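Local coordinates for insecticidal Delta-Endotoxin Cry8Ea1 (Bacillus Thuringiensis, PDB 3EB7), which kills Holotrichia parallela larvae as a three-domain Cry toxin, probably by binding gut receptors and forming pores in the midgut membrane, at residues 298-303 and 421-426; 309-314 and 453-458; 349-354 and 386-391; 441-446 and 489-494. All coordinates share one frame; numbering follows the deposited sequence.

The four contacts run from the middle domain of the toxin into its C-terminal domain. Interactions 1 and 3 lie in the beta prism, centres about 14 Å apart. They touch where Leu298 packs on Leu351 and Ile388. Interactions 1 and 2 share strand 296-310, centres about 31 Å apart. Interaction 2 is where this strand's far end meets the loop 453-458 of the C-terminal domain. Interaction 4 is about 17 Å from interaction 2, centre to centre, and meets it through Lys455 and Asn441. Along the chain, interaction 3 falls within the spans of both 1 and 2. Interaction 4 opens after 1 and 3 have closed and alternates with 2. Strand 296-310 thus reaches the domain border.

Interaction 1: 298-303 and 421-426; sequences LKKWIG and FIRNPD. With SO4 (sulfate ion), chain E.
Asp426 OD2 is gripped by two cations. Lys300 NZ reaches it from the other segment at 2.6 Å, in a hydrogen bond that is part of a salt bridge, and meets it nearly in line with the carboxylate C-O bond. Arg423 NH1 comes from the same loop as the aspartate and adds a second, bent and weak bond to OD2 at 2.9 Å. The side chains of Lys300 and Asp426 cross at about a right angle. The lysine chain stays extended beyond CG and turns only at chi4 (70°), which brings NZ to the oxygen. NZ and Arg423 NH1 end up 4.0 Å apart, and the shared carboxylate probably offsets their repulsion.

Ile302 runs alongside the arginine. Its CB lies over the centre of the guanidinium, 3.8 Å above the plane. Arg423 NH2 is bonded elsewhere, to Thr322 OG1.

Next to this network two aromatic rings meet. Trp301 and Phe421 are nearly parallel, with planes at 18°, but slid so far that they barely overlap. Trp301 CD1 touches Phe421 CE1 at 3.5 Å, while Trp301 NE1 is bonded to His304 ND1. Trp301 O lies near the plane of the phenyl ring at its edge, 3.3 Å from Phe421 CZ. One water donates to both Trp301 O and Asp426 O.

Ile302 and Gly303 both face Tyr286 and form a classic beta bulge. The contact joins strand 296-310 of one antiparallel sheet to the end of strand 414-422 of another and the loop that follows it, as in the three-sheet beta prism of Cry toxin domain II.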
# COMPACT_ATOMS: atom_id res chain seq x y z
N LEU A 298 -28.96 -5.64 -23.53
CA LEU A 298 -28.04 -5.36 -22.45
C LEU A 298 -28.68 -4.38 -21.45
O LEU A 298 -28.97 -3.21 -21.79
CB LEU A 298 -26.70 -4.83 -23.01
CG LEU A 298 -25.54 -4.42 -22.09
CD1 LEU A 298 -25.00 -5.60 -21.24
CD2 LEU A 298 -24.39 -3.71 -22.92
N LYS A 299 -28.88 -4.85 -20.23
CA LYS A 299 -29.22 -3.93 -19.14
C LYS A 299 -27.95 -3.67 -18.33
O LYS A 299 -27.35 -4.59 -17.76
CB LYS A 299 -30.29 -4.50 -18.24
CG LYS A 299 -31.64 -4.51 -18.80
CD LYS A 299 -32.48 -5.39 -17.88
CE LYS A 299 -33.92 -5.08 -17.98
NZ LYS A 299 -34.66 -6.28 -17.48
N LYS A 300 -27.55 -2.40 -18.29
CA LYS A 300 -26.21 -2.07 -17.85
C LYS A 300 -26.18 -0.88 -16.90
O LYS A 300 -27.10 -0.10 -16.85
CB LYS A 300 -25.28 -1.85 -19.06
CG LYS A 300 -25.73 -0.76 -20.00
CD LYS A 300 -24.62 -0.45 -21.03
CE LYS A 300 -25.12 0.25 -22.32
NZ LYS A 300 -25.54 1.62 -22.01
N TRP A 301 -25.09 -0.77 -16.16
CA TRP A 301 -24.80 0.30 -15.22
C TRP A 301 -24.49 1.55 -16.05
O TRP A 301 -23.42 1.63 -16.74
CB TRP A 301 -23.56 -0.16 -14.44
CG TRP A 301 -22.99 0.73 -13.32
CD1 TRP A 301 -22.90 2.12 -13.29
CD2 TRP A 301 -22.37 0.26 -12.11
NE1 TRP A 301 -22.28 2.52 -12.11
CE2 TRP A 301 -21.93 1.41 -11.39
CE3 TRP A 301 -22.12 -1.01 -11.58
CZ2 TRP A 301 -21.30 1.31 -10.14
CZ3 TRP A 301 -21.50 -1.10 -10.33
CH2 TRP A 301 -21.09 0.06 -9.63
N ILE A 302 -25.43 2.50 -16.03
CA ILE A 302 -25.29 3.79 -16.74
C ILE A 302 -24.99 5.01 -15.84
O ILE A 302 -24.76 6.11 -16.34
CB ILE A 302 -26.51 4.15 -17.65
CG1 ILE A 302 -27.79 4.33 -16.81
CG2 ILE A 302 -26.70 3.14 -18.75
CD1 ILE A 302 -29.01 4.91 -17.59
N GLY A 303 -24.99 4.81 -14.53
CA GLY A 303 -24.68 5.87 -13.57
C GLY A 303 -24.81 5.33 -12.17
O GLY A 303 -25.37 4.24 -11.98
N PHE A 421 -16.47 6.55 -12.82
CA PHE A 421 -17.22 6.11 -13.97
C PHE A 421 -17.03 7.09 -15.12
O PHE A 421 -16.82 8.28 -14.88
CB PHE A 421 -18.71 5.99 -13.54
CG PHE A 421 -19.64 5.40 -14.57
CD1 PHE A 421 -19.77 4.03 -14.71
CD2 PHE A 421 -20.48 6.22 -15.31
CE1 PHE A 421 -20.65 3.47 -15.67
CE2 PHE A 421 -21.37 5.68 -16.25
CZ PHE A 421 -21.46 4.31 -16.43
N ILE A 422 -17.04 6.58 -16.36
CA ILE A 422 -17.24 7.41 -17.55
C ILE A 422 -18.41 6.82 -18.33
O ILE A 422 -18.74 5.64 -18.16
CB ILE A 422 -15.97 7.46 -18.49
CG1 ILE A 422 -15.64 6.06 -19.03
CG2 ILE A 422 -14.79 8.05 -17.77
CD1 ILE A 422 -14.45 5.98 -19.99
N ARG A 423 -19.01 7.64 -19.20
CA ARG A 423 -20.11 7.27 -20.11
C ARG A 423 -19.58 7.11 -21.53
O ARG A 423 -18.58 7.73 -21.88
CB ARG A 423 -21.15 8.39 -20.14
CG ARG A 423 -22.37 8.20 -19.21
CD ARG A 423 -23.21 7.05 -19.69
NE ARG A 423 -24.59 7.42 -19.84
CZ ARG A 423 -25.52 6.70 -20.48
NH1 ARG A 423 -25.24 5.52 -21.06
NH2 ARG A 423 -26.74 7.20 -20.52
N ASN A 424 -20.29 6.32 -22.35
CA ASN A 424 -19.99 6.13 -23.78
C ASN A 424 -18.51 6.12 -24.09
O ASN A 424 -18.01 7.11 -24.63
CB ASN A 424 -20.59 7.22 -24.67
CG ASN A 424 -21.99 7.59 -24.29
OD1 ASN A 424 -22.38 8.76 -24.45
ND2 ASN A 424 -22.77 6.62 -23.80
N PRO A 425 -17.83 5.00 -23.78
CA PRO A 425 -18.41 3.76 -23.24
C PRO A 425 -18.69 3.81 -21.70
O PRO A 425 -18.00 4.53 -20.98
CB PRO A 425 -17.36 2.72 -23.58
CG PRO A 425 -16.08 3.48 -23.52
CD PRO A 425 -16.37 4.89 -23.96
N ASP A 426 -19.71 3.08 -21.24
CA ASP A 426 -20.13 3.10 -19.82
C ASP A 426 -19.22 2.17 -19.04
O ASP A 426 -19.41 0.93 -19.04
CB ASP A 426 -21.60 2.69 -19.68
CG ASP A 426 -22.55 3.58 -20.50
OD1 ASP A 426 -22.24 4.78 -20.71
OD2 ASP A 426 -23.63 3.10 -20.93
S SO4 E . -37.65 -6.13 -19.43
O1 SO4 E . -38.80 -6.28 -20.32
O2 SO4 E . -38.11 -5.96 -18.05
O3 SO4 E . -36.84 -7.35 -19.59
O4 SO4 E . -36.83 -4.97 -19.77
O HOH W 1 -21.39 0.09 -17.31

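Interaction 2: 309-314 and 453-458; sequences QPIGGS and VVKASD
Gly313 passes Ser457 with the two CA atoms 4.2 Å apart, where a type II turn from Pro310 to Gly313 meets the loop 453-458. The turn is closed by a bond from Gly313 N to Pro310 O, and Gly312 takes its positive phi. Gly313 has no side chain at the closest point. Its CA makes a CH...O contact with Ser457 O at 3.3 Å.

Ser457 CB lies against the turn, 3.1 Å from Ile311 O, and is also near Gly312 O. Its OG stands between the backbone N and the carbonyl carbon (chi1 65°) and bonds to Val486 O in the same domain. On the other part of the turn, Pro310 CB rests on Ala456 O at 3.6 Å.

The turn links strands 296-310 and 316-321 of the domain II prism. The loop belongs to the C-terminal beta sandwich, so this is a border between two domains of the three-domain toxin. No direct hydrogen bond joins the segments. Water does the bridging instead. One water donates to both Ile311 O and Lys455 O. A second accepts from Ile311 N at 2.7 Å and donates to Ala456 O. A third accepts from Ser314 N and donates to Ser457 O at 2.7 Å.

Ile311 and Lys455 cross obliquely. The tip of the isoleucine, CD1, touches the end of the lysine chain, 3.7 Å from CE and 3.6 Å from NZ. The lysine bends at chi3 (90°), which places CE. NZ has polar partners elsewhere: a salt bridge to Asp438 and hydrogen bonds to Asn441 OD1 and Gln237 OE1.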
# COMPACT_ATOMS: atom_id res chain seq x y z
N GLN A 309 -17.37 8.04 3.82
CA GLN A 309 -17.20 8.65 5.11
C GLN A 309 -15.81 8.41 5.65
O GLN A 309 -15.43 7.25 5.81
CB GLN A 309 -18.21 8.00 6.07
CG GLN A 309 -18.47 8.85 7.24
CD GLN A 309 -19.21 8.13 8.34
OE1 GLN A 309 -19.30 8.64 9.45
NE2 GLN A 309 -19.74 6.98 8.04
N PRO A 310 -15.08 9.50 6.01
CA PRO A 310 -13.85 9.44 6.84
C PRO A 310 -14.17 8.87 8.23
O PRO A 310 -15.33 8.96 8.68
CB PRO A 310 -13.43 10.93 6.99
CG PRO A 310 -14.19 11.68 6.00
CD PRO A 310 -15.46 10.89 5.69
N ILE A 311 -13.16 8.36 8.93
CA ILE A 311 -13.42 7.78 10.26
C ILE A 311 -14.03 8.82 11.22
O ILE A 311 -13.37 9.80 11.62
CB ILE A 311 -12.19 7.07 10.85
CG1 ILE A 311 -11.74 5.91 9.95
CG2 ILE A 311 -12.48 6.53 12.26
CD1 ILE A 311 -10.31 5.43 10.25
N GLY A 312 -15.29 8.61 11.58
CA GLY A 312 -15.96 9.50 12.50
C GLY A 312 -16.29 10.85 11.88
O GLY A 312 -16.51 11.79 12.61
N GLY A 313 -16.31 10.96 10.54
CA GLY A 313 -16.67 12.21 9.92
C GLY A 313 -18.04 12.25 9.27
O GLY A 313 -18.88 11.36 9.47
N SER A 314 -18.26 13.30 8.48
CA SER A 314 -19.52 13.46 7.74
C SER A 314 -19.54 12.53 6.52
O SER A 314 -18.50 12.23 5.96
CB SER A 314 -19.62 14.90 7.22
OG SER A 314 -19.65 15.78 8.31
N VAL A 453 -2.02 10.88 9.52
CA VAL A 453 -2.97 11.96 9.83
C VAL A 453 -4.10 12.12 8.78
O VAL A 453 -5.12 12.77 9.04
CB VAL A 453 -2.27 13.32 10.10
CG1 VAL A 453 -1.42 13.24 11.37
CG2 VAL A 453 -1.41 13.75 8.85
N VAL A 454 -3.92 11.47 7.64
CA VAL A 454 -4.93 11.42 6.58
C VAL A 454 -6.17 10.62 7.06
O VAL A 454 -7.24 10.70 6.45
CB VAL A 454 -4.30 10.95 5.22
CG1 VAL A 454 -3.95 9.43 5.21
CG2 VAL A 454 -5.17 11.36 4.04
N LYS A 455 -6.06 9.94 8.19
CA LYS A 455 -7.18 9.24 8.81
C LYS A 455 -7.99 10.12 9.78
O LYS A 455 -8.61 9.61 10.72
CB LYS A 455 -6.70 7.97 9.55
CG LYS A 455 -5.83 7.02 8.70
CD LYS A 455 -5.71 5.72 9.49
CE LYS A 455 -6.85 4.73 9.13
NZ LYS A 455 -7.14 3.74 10.19
N ALA A 456 -7.93 11.44 9.59
CA ALA A 456 -8.76 12.38 10.36
C ALA A 456 -10.20 12.38 9.91
O ALA A 456 -10.52 12.02 8.75
CB ALA A 456 -8.21 13.77 10.27
N SER A 457 -11.09 12.78 10.82
CA SER A 457 -12.52 12.79 10.54
C SER A 457 -12.92 13.96 9.67
O SER A 457 -14.04 13.98 9.15
CB SER A 457 -13.31 12.87 11.86
OG SER A 457 -13.08 14.11 12.54
N ASP A 458 -12.03 14.93 9.52
CA ASP A 458 -12.32 16.17 8.77
C ASP A 458 -11.06 17.08 8.72
O ASP A 458 -9.98 16.70 9.19
CB ASP A 458 -13.41 16.98 9.51
CG ASP A 458 -12.92 17.52 10.88
OD1 ASP A 458 -13.75 18.03 11.65
OD2 ASP A 458 -11.70 17.46 11.19
O HOH W 2 -10.69 10.19 12.52
O HOH W 3 -10.66 8.96 8.07
O HOH W 4 -16.08 15.01 7.73

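Interaction 3: 349-354 and 386-391; sequences GVLFAY and EGIGAQ
Ile388 CB sits 3.4 Å from Val350 O, so the isoleucine meets the neighbouring strand from its first carbon. From CB the chain branches. CG2 lies anti to the carbonyl carbon and comes 3.9 Å from Leu351 CD1; these two side chains cross at about a right angle. CG1 stands between the backbone N and the carbonyl carbon (chi1 49°), and the tip, CD1, comes within 4.4 Å of Gly349 CA. Ile388 and Leu351 both also pack on Leu298, which ties this edge to strand 296-310.

The backbones run antiparallel. Val350 and Gly389 form a hydrogen-bonded pair. Val350 N donates to Gly389 O at 2.8 Å and 163°, from well above the carbonyl plane. The return bond from Gly389 N to Val350 O is bent to 129° and weak. Gly349 and Ala390 form the next, non-hydrogen-bonded pair, where Gly349 CA makes a CH...O contact with Gly389 O at 3.3 Å.

Phe352 lies on the face of the sheet that carries Val350, opposite to that of Leu351 and Ile388. Val350 CG1 stands 3.8 Å above one face of its ring, toward the rim, and ring atom CE1 is 4.2 Å from Gly389 N. Beyond the paired residues a water takes over from direct bonding: it accepts from Phe352 N and donates to Gly387 O.

Strand 389-394 is one of the two outer strands of its four-stranded antiparallel sheet, beside 340-352. The strand order, 376-381, 357-369, 340-352 and 389-394, is that of a Greek key, the topology known for sheets of the Cry toxin domain II prism.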
# COMPACT_ATOMS: atom_id res chain seq x y z
N GLY A 349 -19.95 -6.33 -20.29
CA GLY A 349 -20.79 -6.79 -21.38
C GLY A 349 -20.56 -5.98 -22.64
O GLY A 349 -20.12 -4.81 -22.58
N VAL A 350 -20.82 -6.63 -23.78
CA VAL A 350 -20.87 -5.98 -25.11
C VAL A 350 -22.12 -6.48 -25.81
O VAL A 350 -22.34 -7.71 -25.92
CB VAL A 350 -19.68 -6.35 -26.07
CG1 VAL A 350 -19.69 -5.42 -27.30
CG2 VAL A 350 -18.36 -6.29 -25.38
N LEU A 351 -22.94 -5.55 -26.27
CA LEU A 351 -24.06 -5.89 -27.13
C LEU A 351 -23.67 -5.56 -28.59
O LEU A 351 -23.44 -4.39 -28.92
CB LEU A 351 -25.36 -5.16 -26.71
CG LEU A 351 -26.63 -5.41 -27.57
CD1 LEU A 351 -27.23 -6.80 -27.29
CD2 LEU A 351 -27.68 -4.35 -27.37
N PHE A 352 -23.64 -6.59 -29.45
CA PHE A 352 -23.35 -6.40 -30.89
C PHE A 352 -24.60 -6.11 -31.72
O PHE A 352 -25.54 -6.92 -31.78
CB PHE A 352 -22.59 -7.61 -31.46
CG PHE A 352 -21.30 -7.92 -30.73
CD1 PHE A 352 -21.25 -8.93 -29.77
CD2 PHE A 352 -20.14 -7.23 -31.00
CE1 PHE A 352 -20.06 -9.25 -29.15
CE2 PHE A 352 -18.94 -7.54 -30.36
CZ PHE A 352 -18.89 -8.53 -29.43
N ALA A 353 -24.63 -4.93 -32.32
CA ALA A 353 -25.73 -4.48 -33.16
C ALA A 353 -25.19 -4.37 -34.61
O ALA A 353 -23.98 -4.50 -34.83
CB ALA A 353 -26.23 -3.14 -32.66
N TYR A 354 -26.06 -4.17 -35.59
CA TYR A 354 -25.67 -4.27 -37.01
C TYR A 354 -24.48 -3.41 -37.37
O TYR A 354 -23.57 -3.87 -38.07
CB TYR A 354 -26.83 -3.94 -37.95
CG TYR A 354 -27.92 -4.99 -37.97
CD1 TYR A 354 -29.27 -4.63 -37.83
CD2 TYR A 354 -27.60 -6.37 -38.14
CE1 TYR A 354 -30.30 -5.61 -37.85
CE2 TYR A 354 -28.63 -7.37 -38.17
CZ TYR A 354 -29.97 -6.97 -38.02
OH TYR A 354 -31.00 -7.92 -38.06
N GLU A 386 -29.16 -10.67 -22.08
CA GLU A 386 -29.33 -11.85 -22.92
C GLU A 386 -28.67 -11.63 -24.29
O GLU A 386 -28.72 -10.52 -24.84
CB GLU A 386 -30.83 -12.17 -23.08
CG GLU A 386 -31.23 -13.62 -22.76
CD GLU A 386 -30.91 -14.11 -21.33
OE1 GLU A 386 -31.78 -14.00 -20.43
OE2 GLU A 386 -29.80 -14.67 -21.10
N GLY A 387 -28.04 -12.68 -24.82
CA GLY A 387 -27.38 -12.65 -26.13
C GLY A 387 -26.19 -11.71 -26.25
O GLY A 387 -25.93 -11.19 -27.33
N ILE A 388 -25.47 -11.47 -25.15
CA ILE A 388 -24.38 -10.52 -25.17
C ILE A 388 -23.00 -11.21 -25.14
O ILE A 388 -22.88 -12.35 -24.68
CB ILE A 388 -24.47 -9.56 -23.98
CG1 ILE A 388 -24.69 -10.37 -22.68
CG2 ILE A 388 -25.57 -8.55 -24.20
CD1 ILE A 388 -23.94 -9.85 -21.50
N GLY A 389 -21.98 -10.51 -25.64
CA GLY A 389 -20.59 -10.82 -25.25
C GLY A 389 -20.34 -10.38 -23.81
O GLY A 389 -20.90 -9.39 -23.33
N ALA A 390 -19.50 -11.11 -23.09
CA ALA A 390 -19.21 -10.77 -21.71
C ALA A 390 -17.77 -11.19 -21.38
O ALA A 390 -17.27 -12.20 -21.92
CB ALA A 390 -20.21 -11.47 -20.76
N GLN A 391 -17.14 -10.44 -20.47
CA GLN A 391 -15.87 -10.82 -19.81
C GLN A 391 -16.02 -10.77 -18.31
O GLN A 391 -16.51 -9.79 -17.79
CB GLN A 391 -14.80 -9.84 -20.19
CG GLN A 391 -13.80 -10.40 -21.08
CD GLN A 391 -13.18 -9.33 -21.93
OE1 GLN A 391 -12.60 -8.35 -21.41
NE2 GLN A 391 -13.30 -9.50 -23.25
O HOH W 5 -24.81 -9.31 -28.99

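Interaction 4: 441-446 and 489-494; sequences NTVYSD and LNINSP. With SO4 (sulfate ion), chain D.
Val443 CG1 is anti to its backbone N (chi1 -178°) and CG2 lies beside that N, while Ile491 bends at chi2 (-56°) and brings CD1 to CG2 at 3.6 Å. The two side chains lie side by side and point the same way. They belong to a parallel pair of strands, 442-443 and 482-491, at the edge of a mixed sheet in the C-terminal domain, consistent with the beta sandwich of Cry toxin domain III.

Three backbone bonds hold the pair. Asn490 N donates to Asn441 O, Val443 N to Asn490 O, and Asn492 N to Val443 O, all between 2.9 and 3.0 Å. Thr442 CA adds a CH...O contact to Asn490 O. Asn490 ND2 bonds to Thr440 O.

On the Thr442 side, three side chains cluster. Thr442 CG2 stands 3.7 Å above one face of the Tyr444 ring, toward its rim. Asn492 ND2 touches that methyl at 3.5 Å and also Tyr444 CD2 at 3.6 Å. The amide is turned almost perpendicular to the ring, with planes 87° apart. Water accepts from Ser445 N and, weakly, from Asn492 ND2.

Regular pairing ends after Asn492, but Ser445 OG still meets Pro494 CD at 3.4 Å. Pro494 follows a cis peptide. A sulfate, probably from the crystallisation liquor, sits here: Ser493 N donates to its O4 at 3.0 Å in a nearly straight bond.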
# COMPACT_ATOMS: atom_id res chain seq x y z
N ASN A 441 -9.27 3.47 14.07
CA ASN A 441 -8.09 4.12 14.69
C ASN A 441 -7.84 3.65 16.15
O ASN A 441 -7.84 4.44 17.12
CB ASN A 441 -8.21 5.65 14.64
CG ASN A 441 -8.15 6.19 13.23
OD1 ASN A 441 -7.41 5.67 12.39
ND2 ASN A 441 -8.91 7.25 12.97
N THR A 442 -7.65 2.34 16.29
CA THR A 442 -7.42 1.70 17.57
C THR A 442 -6.04 2.07 18.07
O THR A 442 -5.09 2.06 17.30
CB THR A 442 -7.54 0.16 17.45
OG1 THR A 442 -8.87 -0.17 17.03
CG2 THR A 442 -7.27 -0.58 18.78
N VAL A 443 -5.95 2.38 19.36
CA VAL A 443 -4.67 2.64 20.05
C VAL A 443 -4.44 1.48 21.02
O VAL A 443 -5.29 1.21 21.90
CB VAL A 443 -4.71 4.02 20.81
CG1 VAL A 443 -3.38 4.34 21.50
CG2 VAL A 443 -5.05 5.13 19.84
N TYR A 444 -3.32 0.79 20.81
CA TYR A 444 -2.89 -0.35 21.62
C TYR A 444 -2.05 0.04 22.84
O TYR A 444 -1.20 0.92 22.74
CB TYR A 444 -2.11 -1.38 20.77
CG TYR A 444 -2.93 -1.83 19.58
CD1 TYR A 444 -2.85 -1.15 18.36
CD2 TYR A 444 -3.84 -2.89 19.69
CE1 TYR A 444 -3.63 -1.53 17.27
CE2 TYR A 444 -4.61 -3.27 18.62
CZ TYR A 444 -4.50 -2.59 17.41
OH TYR A 444 -5.27 -2.97 16.34
N SER A 445 -2.28 -0.63 23.96
CA SER A 445 -1.55 -0.35 25.19
C SER A 445 -0.16 -0.92 25.12
O SER A 445 0.72 -0.51 25.85
CB SER A 445 -2.22 -1.01 26.39
OG SER A 445 -3.57 -0.66 26.45
N ASP A 446 0.02 -1.94 24.29
CA ASP A 446 1.22 -2.74 24.32
C ASP A 446 2.01 -2.74 23.00
O ASP A 446 2.92 -3.53 22.82
CB ASP A 446 0.89 -4.15 24.86
CG ASP A 446 -0.02 -4.99 23.93
OD1 ASP A 446 -0.83 -4.46 23.10
OD2 ASP A 446 0.08 -6.24 24.04
N LEU A 489 -10.41 8.44 17.75
CA LEU A 489 -9.67 7.27 18.20
C LEU A 489 -10.46 6.30 19.12
O LEU A 489 -11.35 6.72 19.87
CB LEU A 489 -8.41 7.70 18.94
CG LEU A 489 -7.43 8.74 18.39
CD1 LEU A 489 -6.49 9.13 19.54
CD2 LEU A 489 -6.66 8.17 17.19
N ASN A 490 -10.11 5.02 19.06
CA ASN A 490 -10.65 4.05 19.98
C ASN A 490 -9.53 3.52 20.85
O ASN A 490 -8.61 2.84 20.35
CB ASN A 490 -11.45 2.94 19.26
CG ASN A 490 -12.83 3.45 18.80
OD1 ASN A 490 -13.77 3.54 19.61
ND2 ASN A 490 -12.94 3.83 17.51
N ILE A 491 -9.57 3.88 22.15
CA ILE A 491 -8.44 3.57 23.05
C ILE A 491 -8.71 2.21 23.75
O ILE A 491 -9.74 2.03 24.44
CB ILE A 491 -8.13 4.72 24.11
CG1 ILE A 491 -8.19 6.17 23.54
CG2 ILE A 491 -6.82 4.45 24.88
CD1 ILE A 491 -7.29 6.47 22.35
N ASN A 492 -7.80 1.26 23.53
CA ASN A 492 -7.86 -0.02 24.24
C ASN A 492 -7.46 0.12 25.73
O ASN A 492 -6.75 1.05 26.13
CB ASN A 492 -6.99 -1.06 23.57
CG ASN A 492 -7.61 -1.65 22.30
OD1 ASN A 492 -8.75 -1.35 21.94
ND2 ASN A 492 -6.85 -2.49 21.63
N SER A 493 -7.90 -0.81 26.56
CA SER A 493 -7.68 -0.64 27.97
C SER A 493 -6.18 -0.89 28.31
O SER A 493 -5.47 -1.58 27.54
CB SER A 493 -8.63 -1.55 28.76
OG SER A 493 -7.97 -2.74 29.08
N PRO A 494 -5.69 -0.35 29.45
CA PRO A 494 -6.32 0.46 30.47
C PRO A 494 -6.16 1.95 30.18
O PRO A 494 -5.12 2.37 29.70
CB PRO A 494 -5.52 0.07 31.71
CG PRO A 494 -4.11 -0.07 31.16
CD PRO A 494 -4.28 -0.63 29.77
S SO4 D . -10.45 -3.22 25.76
O1 SO4 D . -11.22 -3.94 24.75
O2 SO4 D . -10.86 -1.81 25.77
O3 SO4 D . -10.73 -3.80 27.08
O4 SO4 D . -9.02 -3.36 25.43
O HOH W 6 -10.62 -0.48 19.16
O HOH W 7 -4.13 -3.23 23.42